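Local coordinates for protein neutral ceramidase (Pseudomonas aeruginosa, PDB 2ZWS) that hydrolyses the N-acyl linkage of ceramides to sphingosine and free fatty acid with the help of a bound zinc ion, and also runs the reverse synthesis, at residues A42-V46 and F237-F241; R145-G151 and M182-V188; C370-K374 and G463-P469. All coordinates share one frame. Numbering follows the deposited sequence.

Contact 1: residues A42-V46 and F237-F241; sequences ARAFV and FVAAF
Phe45 brings the CE1-CZ end of its ring against Ala240 and Val238, with CE1 3.6 Å from Ala240 CB and CZ 3.7 Å from Val238 CG1. These are alternate residues of one strand, so the ring spans both. Residues 42-46 and 238-241 are extended, but they do not pair: the strand axes cross at -107° with a closest approach of 7.6 Å, and the nearest CA atoms, those of Arg43 and Ala240, lie 6.5 Å apart. Phe45 takes chi1 m (-61°) with chi2 76°; Val238 is t. Arg43 (m, t, t, chi4 89°) runs extended across the second strand, its CG 3.7 Å from Val238 CG1 and its CD 3.2 Å from Ala239 O. Its guanidinium forms salt bridges with Glu228 of helix 218-231 and with Asp62, so the charge is met in a buried interface. Strand 41-49 pairs through Arg43 with Asn60 and through Ala44 with Gly10. Near-orthogonal crossing without backbone pairing, with Phe45, Val238, Ala240 and the aliphatic part of Arg43 between the strands, is consistent with one mixed sheet bending so that non-adjacent strands face each other, here beside Asn60, an inferred substrate-binding residue.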
loop_
_atom_site.group_PDB
_atom_site.type_symbol
_atom_site.label_atom_id
_atom_site.label_comp_id
_atom_site.label_asym_id
_atom_site.label_seq_id
_atom_site.Cartn_x
_atom_site.Cartn_y
_atom_site.Cartn_z
ATOM N N ALA A 42 4.167 -3.486 -6.756
ATOM C CA ALA A 42 2.813 -3.691 -7.241
ATOM C C ALA A 42 2.704 -5.161 -7.646
ATOM O O ALA A 42 3.557 -5.676 -8.371
ATOM C CB ALA A 42 2.541 -2.819 -8.455
ATOM N N ARG A 43 1.656 -5.811 -7.170
ATOM C CA ARG A 43 1.421 -7.241 -7.458
ATOM C C ARG A 43 0.090 -7.314 -8.182
ATOM O O ARG A 43 -0.954 -6.943 -7.620
ATOM C CB ARG A 43 1.367 -8.024 -6.133
ATOM C CG ARG A 43 2.745 -8.220 -5.488
ATOM C CD ARG A 43 2.662 -8.881 -4.103
ATOM N NE ARG A 43 3.986 -9.177 -3.549
ATOM C CZ ARG A 43 4.694 -8.322 -2.809
ATOM N NH1 ARG A 43 4.186 -7.127 -2.527
ATOM N NH2 ARG A 43 5.907 -8.656 -2.340
ATOM N N ALA A 44 0.128 -7.748 -9.432
ATOM C CA ALA A 44 -1.038 -7.733 -10.322
ATOM C C ALA A 44 -1.552 -9.124 -10.576
ATOM O O ALA A 44 -0.751 -10.064 -10.809
ATOM C CB ALA A 44 -0.682 -7.087 -11.657
ATOM N N PHE A 45 -2.882 -9.236 -10.600
ATOM C CA PHE A 45 -3.547 -10.533 -10.781
ATOM C C PHE A 45 -4.560 -10.321 -11.881
ATOM O O PHE A 45 -5.580 -9.661 -11.683
ATOM C CB PHE A 45 -4.265 -10.959 -9.493
ATOM C CG PHE A 45 -3.338 -11.131 -8.330
ATOM C CD1 PHE A 45 -2.822 -10.012 -7.658
ATOM C CD2 PHE A 45 -2.926 -12.410 -7.932
ATOM C CE1 PHE A 45 -1.951 -10.171 -6.579
ATOM C CE2 PHE A 45 -2.044 -12.573 -6.841
ATOM C CZ PHE A 45 -1.571 -11.457 -6.170
ATOM N N VAL A 46 -4.235 -10.853 -13.051
ATOM C CA VAL A 46 -5.154 -10.794 -14.187
ATOM C C VAL A 46 -5.965 -12.069 -14.185
ATOM O O VAL A 46 -5.373 -13.150 -14.078
ATOM C CB VAL A 46 -4.361 -10.702 -15.544
ATOM C CG1 VAL A 46 -5.321 -10.741 -16.705
ATOM C CG2 VAL A 46 -3.571 -9.414 -15.591
ATOM N N PHE A 237 6.179 -17.110 -7.534
ATOM C CA PHE A 237 5.007 -16.998 -6.678
ATOM C C PHE A 237 4.713 -15.528 -6.428
ATOM O O PHE A 237 5.644 -14.728 -6.193
ATOM C CB PHE A 237 5.274 -17.680 -5.349
ATOM C CG PHE A 237 4.038 -17.980 -4.593
ATOM C CD1 PHE A 237 3.591 -17.158 -3.551
ATOM C CD2 PHE A 237 3.287 -19.101 -4.934
ATOM C CE1 PHE A 237 2.401 -17.450 -2.870
ATOM C CE2 PHE A 237 2.128 -19.400 -4.253
ATOM C CZ PHE A 237 1.680 -18.586 -3.214
ATOM N N VAL A 238 3.424 -15.174 -6.489
ATOM C CA VAL A 238 2.996 -13.829 -6.091
ATOM C C VAL A 238 1.949 -13.939 -5.007
ATOM O O VAL A 238 0.889 -14.551 -5.200
ATOM C CB VAL A 238 2.470 -13.007 -7.284
ATOM C CG1 VAL A 238 2.057 -11.588 -6.835
ATOM C CG2 VAL A 238 3.544 -12.941 -8.403
ATOM N N ALA A 239 2.265 -13.343 -3.865
ATOM C CA ALA A 239 1.354 -13.300 -2.709
ATOM C C ALA A 239 1.070 -11.859 -2.343
ATOM O O ALA A 239 1.975 -11.118 -1.983
ATOM C CB ALA A 239 1.972 -13.977 -1.508
ATOM N N ALA A 240 -0.192 -11.470 -2.459
ATOM C CA ALA A 240 -0.630 -10.128 -2.016
ATOM C C ALA A 240 -1.338 -10.238 -0.652
ATOM O O ALA A 240 -2.184 -11.087 -0.455
ATOM C CB ALA A 240 -1.575 -9.485 -3.047
ATOM N N PHE A 241 -0.987 -9.343 0.271
ATOM C CA PHE A 241 -1.723 -9.177 1.503
ATOM C C PHE A 241 -2.423 -7.833 1.437
ATOM O O PHE A 241 -1.769 -6.765 1.519
ATOM C CB PHE A 241 -0.788 -9.312 2.711
ATOM C CG PHE A 241 -0.448 -10.732 2.988
ATOM C CD1 PHE A 241 0.500 -11.369 2.195
ATOM C CD2 PHE A 241 -1.112 -11.458 3.984
ATOM C CE1 PHE A 241 0.806 -12.732 2.387
ATOM C CE2 PHE A 241 -0.797 -12.818 4.186
ATOM C CZ PHE A 241 0.135 -13.448 3.372
#

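Contact 2: residues R145-G151 and M182-V188; sequences RLFYGSG and MSVLSFV
Strands 145-151 and 182-188 illustrate how a regular antiparallel ladder sorts its side chains. Their axes make 164° and approach to 4.7 Å, with Arg145 opposite Val188 and Gly151 opposite Met182. Arg145-Val188, Phe147-Ser186, Gly149-Val184 and Gly151-Met182 are hydrogen-bonded pairs, each with two N-H...O bonds, such as Val188 N to Arg145 O at 2.8 Å and Phe147 N to Ser186 O at 3.0 Å. CA atoms at the non-hydrogen-bonded positions make CA-H...O contacts to carbonyls next to their partners, such as Ser150 CA to Met182 O at 3.1 Å.

On the face of Leu146, Tyr148, Leu185 and Phe187, Leu146 (chi1 -89°, chi2 39°) sets CD1 3.7 Å from Phe187 CD2, and its CB lies 4.1 Å from Leu185 CD1 (t, p). Phe187 is m with chi2 79°. Tyr148, t with chi2 -88°, leans along the strands until its OH is 3.2 Å from Ser183 OG (m), while its ring stacks on His435. The other face carries Phe147 (m, chi2 -100°), whose CD2 is 3.8 Å from Val188 CG2 (t) and whose CB is 3.4 Å from Ser186 OG (p in the conformer given). Met182 (t, t, m) turns from the ladder, whereas Arg145 (m, t, p) leaves to form a salt bridge with Glu290. Gly149 and Gly151 put no side chain beside Val184 and Met182. The paired N-H...O bonds thus fix the register; further backbone bonds, Leu146 with Val291 and Leu185 with Ile198, join the pair to strands 289-291 and 194-200, while Met182 and Val184 pack on helix 265-286.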
loop_
_atom_site.group_PDB
_atom_site.type_symbol
_atom_site.label_atom_id
_atom_site.label_comp_id
_atom_site.label_asym_id
_atom_site.label_seq_id
_atom_site.Cartn_x
_atom_site.Cartn_y
_atom_site.Cartn_z
ATOM N N ARG A 145 -7.378 -22.875 -11.926
ATOM C CA ARG A 145 -8.550 -22.902 -11.069
ATOM C C ARG A 145 -8.363 -21.871 -9.965
ATOM O O ARG A 145 -7.227 -21.533 -9.571
ATOM C CB ARG A 145 -8.682 -24.271 -10.425
ATOM C CG ARG A 145 -8.848 -25.367 -11.478
ATOM C CD ARG A 145 -8.789 -26.763 -10.893
ATOM N NE ARG A 145 -9.992 -27.149 -10.163
ATOM C CZ ARG A 145 -10.207 -28.381 -9.681
ATOM N NH1 ARG A 145 -11.338 -28.668 -9.055
ATOM N NH2 ARG A 145 -9.277 -29.332 -9.828
ATOM N N LEU A 146 -9.486 -21.383 -9.482
ATOM C CA LEU A 146 -9.527 -20.419 -8.379
ATOM C C LEU A 146 -10.244 -21.042 -7.191
ATOM O O LEU A 146 -11.321 -21.641 -7.334
ATOM C CB LEU A 146 -10.250 -19.142 -8.817
ATOM C CG LEU A 146 -9.450 -17.990 -9.478
ATOM C CD1 LEU A 146 -8.381 -18.416 -10.433
ATOM C CD2 LEU A 146 -10.378 -16.996 -10.167
ATOM N N PHE A 147 -9.641 -20.907 -6.024
ATOM C CA PHE A 147 -10.311 -21.306 -4.790
ATOM C C PHE A 147 -10.448 -20.162 -3.807
ATOM O O PHE A 147 -9.602 -19.258 -3.773
ATOM C CB PHE A 147 -9.597 -22.486 -4.124
ATOM C CG PHE A 147 -9.658 -23.740 -4.926
ATOM C CD1 PHE A 147 -10.577 -24.720 -4.598
ATOM C CD2 PHE A 147 -8.838 -23.923 -6.028
ATOM C CE1 PHE A 147 -10.651 -25.902 -5.365
ATOM C CE2 PHE A 147 -8.924 -25.104 -6.815
ATOM C CZ PHE A 147 -9.844 -26.070 -6.473
ATOM N N TYR A 148 -11.501 -20.231 -3.018
ATOM C CA TYR A 148 -11.769 -19.239 -1.972
ATOM C C TYR A 148 -11.840 -19.936 -0.603
ATOM O O TYR A 148 -12.389 -21.039 -0.489
ATOM C CB TYR A 148 -13.097 -18.526 -2.252
ATOM C CG TYR A 148 -13.508 -17.619 -1.123
ATOM C CD1 TYR A 148 -14.258 -18.119 -0.071
ATOM C CD2 TYR A 148 -13.120 -16.278 -1.089
ATOM C CE1 TYR A 148 -14.615 -17.319 0.979
ATOM C CE2 TYR A 148 -13.503 -15.457 -0.033
ATOM C CZ TYR A 148 -14.241 -15.997 0.978
ATOM O OH TYR A 148 -14.621 -15.214 2.044
ATOM N N GLY A 149 -11.317 -19.290 0.434
ATOM C CA GLY A 149 -11.543 -19.769 1.796
ATOM C C GLY A 149 -11.479 -18.614 2.760
ATOM O O GLY A 149 -10.998 -17.539 2.410
ATOM N N SER A 150 -11.951 -18.857 3.979
ATOM C CA SER A 150 -11.867 -17.865 5.030
ATOM C C SER A 150 -11.592 -18.529 6.378
ATOM O O SER A 150 -11.771 -19.761 6.536
ATOM C CB SER A 150 -13.138 -17.022 5.059
ATOM O OG SER A 150 -14.236 -17.767 5.552
ATOM N N GLY A 151 -11.107 -17.722 7.320
ATOM C CA GLY A 151 -10.842 -18.196 8.679
ATOM C C GLY A 151 -10.673 -17.035 9.621
ATOM O O GLY A 151 -10.604 -15.886 9.193
ATOM N N MET A 182 -10.092 -13.375 7.874
ATOM C CA MET A 182 -9.222 -13.350 6.717
ATOM C C MET A 182 -9.842 -14.190 5.588
ATOM O O MET A 182 -10.282 -15.326 5.814
ATOM C CB MET A 182 -7.840 -13.906 7.060
ATOM C CG MET A 182 -6.916 -13.977 5.831
ATOM S SD MET A 182 -5.272 -14.574 6.212
ATOM C CE MET A 182 -4.566 -13.125 7.047
ATOM N N SER A 183 -9.860 -13.640 4.375
ATOM C CA SER A 183 -10.317 -14.351 3.181
ATOM C C SER A 183 -9.110 -14.543 2.277
ATOM O O SER A 183 -8.226 -13.683 2.211
ATOM C CB SER A 183 -11.355 -13.496 2.424
ATOM O OG SER A 183 -12.478 -13.198 3.254
ATOM N N VAL A 184 -9.062 -15.675 1.572
ATOM C CA VAL A 184 -7.973 -15.935 0.627
ATOM C C VAL A 184 -8.533 -16.405 -0.699
ATOM O O VAL A 184 -9.332 -17.346 -0.737
ATOM C CB VAL A 184 -6.936 -16.972 1.177
ATOM C CG1 VAL A 184 -5.783 -17.202 0.158
ATOM C CG2 VAL A 184 -6.393 -16.538 2.532
ATOM N N LEU A 185 -8.121 -15.719 -1.774
ATOM C CA LEU A 185 -8.331 -16.204 -3.148
ATOM C C LEU A 185 -7.021 -16.839 -3.630
ATOM O O LEU A 185 -5.988 -16.161 -3.736
ATOM C CB LEU A 185 -8.748 -15.065 -4.094
ATOM C CG LEU A 185 -9.063 -15.435 -5.561
ATOM C CD1 LEU A 185 -10.205 -16.423 -5.685
ATOM C CD2 LEU A 185 -9.413 -14.191 -6.354
ATOM N N SER A 186 -7.070 -18.154 -3.884
ATOM C CA SER A 186 -5.876 -18.830 -4.337
ATOM C C SER A 186 -5.962 -19.164 -5.804
ATOM O O SER A 186 -7.050 -19.423 -6.348
ATOM C CB SER A 186 -5.580 -20.063 -3.490
ATOM O OG SER A 186 -6.726 -20.886 -3.386
ATOM N N PHE A 187 -4.786 -19.114 -6.433
ATOM C CA PHE A 187 -4.639 -19.327 -7.856
ATOM C C PHE A 187 -3.874 -20.622 -8.071
ATOM O O PHE A 187 -2.674 -20.706 -7.771
ATOM C CB PHE A 187 -3.908 -18.152 -8.486
ATOM C CG PHE A 187 -4.643 -16.858 -8.368
ATOM C CD1 PHE A 187 -4.622 -16.129 -7.172
ATOM C CD2 PHE A 187 -5.401 -16.380 -9.430
ATOM C CE1 PHE A 187 -5.324 -14.916 -7.050
ATOM C CE2 PHE A 187 -6.086 -15.153 -9.334
ATOM C CZ PHE A 187 -6.065 -14.436 -8.133
ATOM N N VAL A 188 -4.581 -21.618 -8.595
ATOM C CA VAL A 188 -4.026 -22.983 -8.692
ATOM C C VAL A 188 -3.795 -23.292 -10.169
ATOM O O VAL A 188 -4.711 -23.155 -10.992
ATOM C CB VAL A 188 -4.966 -24.013 -8.004
ATOM C CG1 VAL A 188 -4.517 -25.468 -8.261
ATOM C CG2 VAL A 188 -5.078 -23.740 -6.493
#

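Contact 3: residues C370-K374 and G463-P469; sequences CQAEK and GSTLYGP
Apart from Cys370, the last residue of helix 365-370, neither segment is regular helix or strand. Gln371 to Lys374 form a type II' beta turn, with Ala372 at positive phi (63/-123) and Lys374 N 3.2 Å from Gln371 O; Thr465 to Gly468 form a type I turn. The chains come closest at Gln371 and Gly468, CA atoms 4.7 Å apart. At Gly463 (89/-29) and Gly468 (98/-172) a CB would strike the preceding carbonyl. Gln371 (m, m) donates from NE2 to Leu466 O at 3.0 Å. Lys374 (t, t, m, t) donates from NZ to Thr465 O (2.7 Å) and Gln371 OE1 (2.8 Å). Two side chains thereby bind consecutive turn carbonyls, and Thr465 neighbours the zinc ligand Tyr448. Pro469 CG packs 3.8 Å from Ala372 CB, and its CD lies 3.2 Å from Cys370 O. Glu373 forms a salt bridge with Arg452 of helix 452-457, and the contact joins the end of helix 365-370 to the loop leading into helix 471-488.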
loop_
_atom_site.group_PDB
_atom_site.type_symbol
_atom_site.label_atom_id
_atom_site.label_comp_id
_atom_site.label_asym_id
_atom_site.label_seq_id
_atom_site.Cartn_x
_atom_site.Cartn_y
_atom_site.Cartn_z
ATOM N N CYS A 370 -24.395 20.848 9.337
ATOM C CA CYS A 370 -24.611 19.475 8.929
ATOM C C CYS A 370 -23.406 18.533 9.265
ATOM O O CYS A 370 -23.656 17.339 9.340
ATOM C CB CYS A 370 -25.307 19.308 7.527
ATOM S SG CYS A 370 -27.033 19.901 7.315
ATOM N N GLN A 371 -22.222 19.046 9.616
ATOM C CA GLN A 371 -21.134 18.206 10.152
ATOM C C GLN A 371 -21.412 17.634 11.558
ATOM O O GLN A 371 -20.635 16.826 12.075
ATOM C CB GLN A 371 -19.805 18.970 10.134
ATOM C CG GLN A 371 -19.228 19.202 8.737
ATOM C CD GLN A 371 -18.578 17.946 8.157
ATOM O OE1 GLN A 371 -18.377 16.958 8.868
ATOM N NE2 GLN A 371 -18.244 17.986 6.856
ATOM N N ALA A 372 -22.520 18.079 12.171
ATOM C CA ALA A 372 -23.087 17.453 13.382
ATOM C C ALA A 372 -22.117 17.532 14.554
ATOM O O ALA A 372 -21.670 18.632 14.900
ATOM C CB ALA A 372 -23.561 15.999 13.091
ATOM N N GLU A 373 -21.746 16.408 15.151
ATOM C CA GLU A 373 -20.914 16.473 16.357
ATOM C C GLU A 373 -19.453 16.861 16.144
ATOM O O GLU A 373 -18.710 17.076 17.092
ATOM C CB GLU A 373 -21.082 15.260 17.285
ATOM C CG GLU A 373 -21.336 13.926 16.673
ATOM C CD GLU A 373 -22.712 13.764 16.031
ATOM O OE1 GLU A 373 -23.778 13.791 16.704
ATOM O OE2 GLU A 373 -22.708 13.574 14.817
ATOM N N LYS A 374 -19.037 16.967 14.887
ATOM C CA LYS A 374 -17.687 17.401 14.600
ATOM C C LYS A 374 -17.435 18.855 15.009
ATOM O O LYS A 374 -18.290 19.719 14.803
ATOM C CB LYS A 374 -17.436 17.256 13.090
ATOM C CG LYS A 374 -15.975 17.532 12.655
ATOM C CD LYS A 374 -15.783 17.340 11.134
ATOM C CE LYS A 374 -15.717 15.858 10.781
ATOM N NZ LYS A 374 -15.900 15.716 9.303
ATOM N N GLY A 463 -14.210 12.673 12.623
ATOM C CA GLY A 463 -13.337 13.830 12.611
ATOM C C GLY A 463 -12.335 13.729 11.475
ATOM O O GLY A 463 -11.889 14.764 10.976
ATOM N N SER A 464 -11.955 12.510 11.059
ATOM C CA SER A 464 -11.467 12.386 9.669
ATOM C C SER A 464 -12.487 11.739 8.734
ATOM O O SER A 464 -12.132 11.316 7.620
ATOM C CB SER A 464 -10.115 11.657 9.590
ATOM O OG SER A 464 -9.071 12.515 10.032
ATOM N N THR A 465 -13.745 11.663 9.178
ATOM C CA THR A 465 -14.839 11.246 8.305
ATOM C C THR A 465 -15.328 12.497 7.581
ATOM O O THR A 465 -16.111 13.304 8.123
ATOM C CB THR A 465 -15.940 10.513 9.094
ATOM O OG1 THR A 465 -15.412 9.298 9.643
ATOM C CG2 THR A 465 -17.152 10.202 8.217
ATOM N N LEU A 466 -14.800 12.717 6.380
ATOM C CA LEU A 466 -14.838 14.045 5.762
ATOM C C LEU A 466 -16.224 14.613 5.518
ATOM O O LEU A 466 -16.450 15.815 5.716
ATOM C CB LEU A 466 -14.052 14.061 4.432
ATOM C CG LEU A 466 -12.564 13.721 4.555
ATOM C CD1 LEU A 466 -11.965 13.612 3.149
ATOM C CD2 LEU A 466 -11.797 14.749 5.383
ATOM N N TYR A 467 -17.128 13.773 5.037
ATOM C CA TYR A 467 -18.387 14.270 4.445
ATOM C C TYR A 467 -19.570 14.292 5.415
ATOM O O TYR A 467 -20.719 14.354 5.001
ATOM C CB TYR A 467 -18.702 13.483 3.155
ATOM C CG TYR A 467 -17.476 13.418 2.254
ATOM C CD1 TYR A 467 -17.072 14.532 1.501
ATOM C CD2 TYR A 467 -16.684 12.253 2.186
ATOM C CE1 TYR A 467 -15.908 14.478 0.693
ATOM C CE2 TYR A 467 -15.518 12.187 1.381
ATOM C CZ TYR A 467 -15.155 13.291 0.634
ATOM O OH TYR A 467 -14.004 13.222 -0.139
ATOM N N GLY A 468 -19.255 14.187 6.699
ATOM C CA GLY A 468 -20.266 14.306 7.749
ATOM C C GLY A 468 -20.797 12.990 8.280
ATOM O O GLY A 468 -20.327 11.895 7.924
ATOM N N PRO A 469 -21.831 13.070 9.117
ATOM C CA PRO A 469 -22.311 11.908 9.847
ATOM C C PRO A 469 -22.845 10.789 8.944
ATOM O O PRO A 469 -22.854 9.630 9.350
ATOM C CB PRO A 469 -23.428 12.489 10.740
ATOM C CG PRO A 469 -23.853 13.745 10.065
ATOM C CD PRO A 469 -22.606 14.290 9.424
#

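How the contacts relate
Contacts 1 and 2 belong to one mixed sheet, their centres 13 Å apart, and they meet directly where Phe45 CD2 packs 3.6 Å from Phe187 CE1. Along the chain contact 2 is nested within the loop that contact 1 closes, so a shorter-range strand pairing is enclosed by a long-range crossing. Contact 3 follows in series, its centre about 36 and 37 Å from those of contacts 1 and 2, in loops near the zinc ligand Tyr448, whose side chain is about 4 Å from that of Thr465. All three fall in the N-terminal ceramidase family region, which thus combines a sheet core with loops joined by side-chain-to-backbone hydrogen bonds near the metal site.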